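Local coordinates for protein gamma-glutamyltransferase 1 Threonine peptidase. MEROPS family T03 (Pseudomonas nitroreducens, PDB 7D9E) that transfers the gamma-glutamyl group of glutathione and related peptides to amino acids or to water, using the nucleophile at the N terminus of its small subunit, at residues 40-45 against 50-55; 123-128 against 133-138. All blocks are in the same frame, centred on the assembly; numbering follows the deposited sequence.

Interaction 1: residues 40-45 against 50-55; sequences EMDDFS and VANAFG. With DON (6-diazenyl-5-oxo-L-norleucine), chain D.
Asp42 and Asn52 reach across to each other, each side chain taking a backbone group of the opposite segment. The Asp42 carboxylate swings out with CG anti to its own N (chi1 -171°) and takes the N-H of Ala53 on the syn lone pair of OD2 (3.1 Å from Ala53 N); its other oxygen, OD1, accepts from Ser118 of the partner chain. In return Asn52 ND2 donates to Asp42 O at 3.2 Å, with that oxygen almost in the amide plane. The Asp42 carboxylate and the Asn52 amide are nearly parallel, their planes 16° apart. Asn52 CG stands between its own N and carbonyl carbon, and OD1 takes the N-H of Phe54 (2.9 Å from Phe54 N to Asn52 OD1), an Asx turn over the type I turn 52-55.

A water bridges Asn52 ND2 to Asp43 OD1, while Asp43 OD2 receives the amino group of the bound DON (2.6 Å to DON N), which also donates to Glu40 OE2 at 2.8 Å. Through that water Asn52 stands in the second shell of the glutamyl pocket; Arg94 of the partner chain forms salt bridges with Glu40 and Asp43. The Phe54 ring has Asp43 OD1 at its edge, 4.4 Å from CD2.

The 3-10 turn 40-43 and the turn 52-55 both belong to the long loop between strands 13-19 and 77-81, with Phe54 leaning on Asn21, just beyond strand 13-19.

Interaction 2: residues 123-128 against 133-138; sequences RVHHQL and TIYYDA
The imidazole of His126 meets Thr133 O edge-on and in plane: ND1 donates along a nearly straight bond of 2.8 Å (176° at the hydrogen), although it arrives above the plane of that carbonyl. Leu128 N lies over one face of the same ring, offset toward the rim. The His125 ring turns its edge to the phenol of Tyr135, with CD2 of His125 4.0 Å from CD2 of Tyr135, while Thr133 CG2 covers part of one Tyr135 face.

These rings decorate a short antiparallel beta hairpin of strands 125-126 and 133-136. His125 and Tyr135 form its hydrogen-bonded pair: Tyr135 N reaches His125 O at 2.8 Å, and His125 N returns a more bent bond to Tyr135 O. Their side chains share one face of the sheet; His126 and Ile134 occupy the other, where Val124 CB packs on Ile134 CG2 at 3.8 Å.

The His126 ring extends toward the start of the second strand because chi1 (177°) turns CG away from its own N, and its bond there adds a side-chain tie to the backbone pairing. A leucine in its place would probably leave Thr133 O without its imidazole donor and weaken the hold on the hairpin's loop end. A water also donates to Thr133 O and accepts from Gln127 N.

Strand 156-159 flanks strand 133-136 on its other side, and Ile300 of the partner chain packs on Val124. Thr99 OG1, on helix 97-109, is hydrogen-bonded to His125 ND1; at the far side of that ring NE2 donates to Gln127 OE1 at 2.8 Å, the oxygen lying within 3° of the ring plane.

From the N-terminal nucleophile the chain runs through strands 2-7 and 13-19 into a long loop, where interaction 1 closes a short excursion between residues 45 and 50. The chain then passes through strands 77-81 and 84-90 and helices 97-109 and 115-120 before interaction 2 closes the hairpin loop between 128 and 133. The two contacts lie in series, neither nested nor crossed, with centres about 18 Å apart. They meet directly: Gln127 NE2 probably donates to Phe54 O at 3.1 Å. This joins the pocket-side turn of 50-55 to the residue that follows strand 125-126, the outermost strand, within this chain, of the mixed sheet, linking ligand-binding loop and hairpin.

Interaction 1: residues 40-45 against 50-55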
# COMPACT_ATOMS: atom_id res chain seq x y z
N GLU B 40 -6.69 9.46 4.62
CA GLU B 40 -5.44 8.95 5.17
C GLU B 40 -5.18 9.41 6.59
O GLU B 40 -4.35 8.80 7.28
CB GLU B 40 -4.27 9.39 4.29
CG GLU B 40 -3.23 8.35 4.06
CD GLU B 40 -3.69 7.27 3.10
OE1 GLU B 40 -3.95 7.58 1.90
OE2 GLU B 40 -3.74 6.10 3.53
N MET B 41 -5.88 10.45 7.05
CA MET B 41 -5.63 10.95 8.40
C MET B 41 -5.85 9.86 9.45
O MET B 41 -5.28 9.92 10.54
CB MET B 41 -6.52 12.21 8.71
CG MET B 41 -6.10 13.36 7.76
SD MET B 41 -4.42 14.07 8.22
CE MET B 41 -4.88 14.73 9.84
N ASP B 42 -6.66 8.84 9.14
CA ASP B 42 -6.91 7.79 10.11
C ASP B 42 -5.69 6.92 10.37
O ASP B 42 -5.68 6.13 11.32
CB ASP B 42 -8.08 6.90 9.67
CG ASP B 42 -8.50 5.94 10.77
OD1 ASP B 42 -8.99 6.42 11.81
OD2 ASP B 42 -8.39 4.70 10.59
N ASP B 43 -4.65 7.02 9.55
CA ASP B 43 -3.43 6.28 9.80
C ASP B 43 -2.56 6.91 10.89
O ASP B 43 -1.63 6.25 11.37
CB ASP B 43 -2.66 6.16 8.50
CG ASP B 43 -3.14 5.00 7.63
OD1 ASP B 43 -4.04 4.21 8.06
OD2 ASP B 43 -2.66 4.90 6.49
N PHE B 44 -2.81 8.15 11.28
CA PHE B 44 -2.17 8.66 12.48
C PHE B 44 -2.78 7.97 13.71
O PHE B 44 -3.87 7.40 13.65
CB PHE B 44 -2.44 10.15 12.66
CG PHE B 44 -1.62 11.07 11.78
CD1 PHE B 44 -0.25 11.13 11.89
CD2 PHE B 44 -2.26 11.91 10.87
CE1 PHE B 44 0.49 12.02 11.10
CE2 PHE B 44 -1.53 12.79 10.09
CZ PHE B 44 -0.16 12.85 10.20
N SER B 45 -2.07 8.04 14.83
CA SER B 45 -2.68 7.74 16.12
C SER B 45 -3.55 8.93 16.52
O SER B 45 -3.06 10.05 16.65
CB SER B 45 -1.60 7.49 17.16
OG SER B 45 -2.17 7.18 18.42
N VAL B 50 -5.28 3.77 21.22
CA VAL B 50 -6.58 3.50 20.61
C VAL B 50 -6.36 3.00 19.19
O VAL B 50 -5.67 3.66 18.40
CB VAL B 50 -7.46 4.76 20.62
N ALA B 51 -6.96 1.86 18.86
CA ALA B 51 -6.75 1.25 17.55
C ALA B 51 -7.48 2.03 16.46
O ALA B 51 -8.57 2.56 16.67
CB ALA B 51 -7.25 -0.19 17.58
N ASN B 52 -6.86 2.09 15.28
CA ASN B 52 -7.48 2.71 14.12
C ASN B 52 -8.26 1.66 13.33
O ASN B 52 -8.53 0.57 13.82
CB ASN B 52 -6.40 3.42 13.28
CG ASN B 52 -5.63 2.46 12.41
OD1 ASN B 52 -5.70 1.24 12.59
ND2 ASN B 52 -4.88 3.00 11.46
N ALA B 53 -8.63 1.99 12.08
CA ALA B 53 -9.50 1.12 11.30
C ALA B 53 -8.87 -0.24 11.02
O ALA B 53 -9.61 -1.21 10.79
CB ALA B 53 -9.83 1.82 9.97
N PHE B 54 -7.55 -0.34 11.04
CA PHE B 54 -6.87 -1.61 10.81
C PHE B 54 -6.46 -2.30 12.10
O PHE B 54 -5.76 -3.32 12.06
CB PHE B 54 -5.65 -1.40 9.90
CG PHE B 54 -6.01 -1.11 8.48
CD1 PHE B 54 -6.58 -2.10 7.68
CD2 PHE B 54 -5.82 0.15 7.94
CE1 PHE B 54 -6.93 -1.83 6.37
CE2 PHE B 54 -6.17 0.42 6.63
CZ PHE B 54 -6.72 -0.57 5.84
N GLY B 55 -6.87 -1.77 13.25
CA GLY B 55 -6.58 -2.39 14.52
C GLY B 55 -5.21 -2.07 15.08
O GLY B 55 -4.82 -2.69 16.07
O DON D . -1.02 3.36 4.22
C DON D . -1.57 2.29 4.83
OXT DON D . -0.84 1.49 5.40
CA DON D . -3.06 2.21 4.57
N DON D . -3.68 3.52 4.55
CB DON D . -3.13 1.34 3.29
C1E DON D . -4.52 1.27 2.74
C1D DON D . -4.54 0.20 1.68
O1J DON D . -3.51 -0.42 1.35
O HOH W 1 -2.96 2.01 9.36
O HOH W 2 -3.26 4.64 18.52

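Interaction 2: residues 123-128 against 133-138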
# COMPACT_ATOMS: atom_id res chain seq x y z
N ARG B 123 -3.05 -17.06 2.95
CA ARG B 123 -2.30 -16.16 3.81
C ARG B 123 -3.14 -15.85 5.04
O ARG B 123 -4.37 -15.79 4.97
CB ARG B 123 -1.92 -14.85 3.11
CG ARG B 123 -0.94 -15.07 1.98
CD ARG B 123 -0.38 -13.79 1.44
NE ARG B 123 -1.36 -12.93 0.80
CZ ARG B 123 -1.65 -12.94 -0.50
NH1 ARG B 123 -1.08 -13.82 -1.32
NH2 ARG B 123 -2.55 -12.10 -0.98
N VAL B 124 -2.46 -15.67 6.18
CA VAL B 124 -3.13 -15.32 7.43
C VAL B 124 -2.33 -14.20 8.08
O VAL B 124 -1.23 -13.86 7.64
CB VAL B 124 -3.29 -16.52 8.39
CG1 VAL B 124 -4.15 -17.60 7.73
CG2 VAL B 124 -1.95 -17.04 8.83
N HIS B 125 -2.87 -13.64 9.16
CA HIS B 125 -2.26 -12.46 9.75
C HIS B 125 -2.48 -12.40 11.25
O HIS B 125 -3.59 -12.65 11.73
CB HIS B 125 -2.88 -11.22 9.09
CG HIS B 125 -2.40 -9.92 9.65
ND1 HIS B 125 -1.14 -9.42 9.39
CD2 HIS B 125 -3.01 -9.02 10.46
CE1 HIS B 125 -1.00 -8.26 10.01
NE2 HIS B 125 -2.12 -8.00 10.67
N HIS B 126 -1.43 -12.03 11.98
CA HIS B 126 -1.50 -11.73 13.39
C HIS B 126 -0.74 -10.43 13.63
O HIS B 126 0.24 -10.14 12.94
CB HIS B 126 -0.87 -12.86 14.22
CG HIS B 126 -0.83 -12.58 15.68
ND1 HIS B 126 -1.98 -12.45 16.43
CD2 HIS B 126 0.20 -12.41 16.53
CE1 HIS B 126 -1.65 -12.19 17.69
NE2 HIS B 126 -0.33 -12.16 17.77
N GLN B 127 -1.20 -9.63 14.62
CA GLN B 127 -0.59 -8.32 14.83
C GLN B 127 -0.58 -7.90 16.29
O GLN B 127 -0.67 -6.70 16.60
CB GLN B 127 -1.27 -7.27 13.94
CG GLN B 127 -2.78 -7.18 14.14
CD GLN B 127 -3.40 -6.05 13.35
OE1 GLN B 127 -3.05 -5.83 12.18
NE2 GLN B 127 -4.33 -5.34 13.97
N LEU B 128 -0.41 -8.86 17.20
CA LEU B 128 -0.24 -8.64 18.64
C LEU B 128 -1.55 -8.21 19.30
O LEU B 128 -1.98 -8.82 20.29
CB LEU B 128 0.89 -7.65 18.95
CG LEU B 128 1.19 -7.46 20.44
CD1 LEU B 128 1.63 -8.78 21.06
CD2 LEU B 128 2.28 -6.41 20.63
N THR B 133 -5.24 -13.13 18.17
CA THR B 133 -6.23 -13.23 17.10
C THR B 133 -5.50 -13.38 15.77
O THR B 133 -4.63 -12.56 15.42
CB THR B 133 -7.12 -12.00 17.11
OG1 THR B 133 -7.85 -11.97 18.34
CG2 THR B 133 -8.10 -12.03 15.94
N ILE B 134 -5.82 -14.45 15.05
CA ILE B 134 -5.32 -14.68 13.70
C ILE B 134 -6.46 -14.41 12.73
O ILE B 134 -7.55 -15.00 12.85
CB ILE B 134 -4.78 -16.10 13.52
CG1 ILE B 134 -3.61 -16.36 14.47
CG2 ILE B 134 -4.31 -16.30 12.07
CD1 ILE B 134 -3.19 -17.82 14.54
N TYR B 135 -6.20 -13.55 11.76
CA TYR B 135 -7.17 -13.19 10.73
C TYR B 135 -6.97 -14.05 9.49
O TYR B 135 -5.83 -14.36 9.11
CB TYR B 135 -7.04 -11.71 10.36
CG TYR B 135 -7.40 -10.80 11.49
CD1 TYR B 135 -8.73 -10.54 11.81
CD2 TYR B 135 -6.42 -10.22 12.27
CE1 TYR B 135 -9.06 -9.71 12.86
CE2 TYR B 135 -6.74 -9.39 13.32
CZ TYR B 135 -8.06 -9.14 13.61
OH TYR B 135 -8.38 -8.32 14.66
N TYR B 136 -8.09 -14.41 8.87
CA TYR B 136 -8.08 -15.16 7.61
C TYR B 136 -9.13 -14.52 6.70
O TYR B 136 -9.96 -13.71 7.14
CB TYR B 136 -8.37 -16.66 7.84
CG TYR B 136 -9.72 -16.99 8.45
CD1 TYR B 136 -10.84 -17.16 7.65
CD2 TYR B 136 -9.86 -17.19 9.82
CE1 TYR B 136 -12.06 -17.48 8.19
CE2 TYR B 136 -11.09 -17.51 10.38
CZ TYR B 136 -12.19 -17.65 9.56
OH TYR B 136 -13.42 -17.98 10.10
N ASP B 137 -9.08 -14.87 5.41
CA ASP B 137 -10.06 -14.36 4.46
C ASP B 137 -10.98 -15.48 3.96
O ASP B 137 -10.78 -16.67 4.23
CB ASP B 137 -9.41 -13.56 3.30
CG ASP B 137 -8.52 -14.38 2.40
OD1 ASP B 137 -8.46 -15.62 2.51
OD2 ASP B 137 -7.85 -13.76 1.53
N ALA B 138 -12.04 -15.07 3.26
CA ALA B 138 -12.99 -16.05 2.76
C ALA B 138 -12.48 -16.75 1.52
O ALA B 138 -13.02 -17.80 1.15
CB ALA B 138 -14.34 -15.38 2.51
O HOH W 3 -5.78 -15.99 2.42
O HOH W 4 -6.93 -16.87 5.15
O HOH W 5 -3.92 -9.86 15.95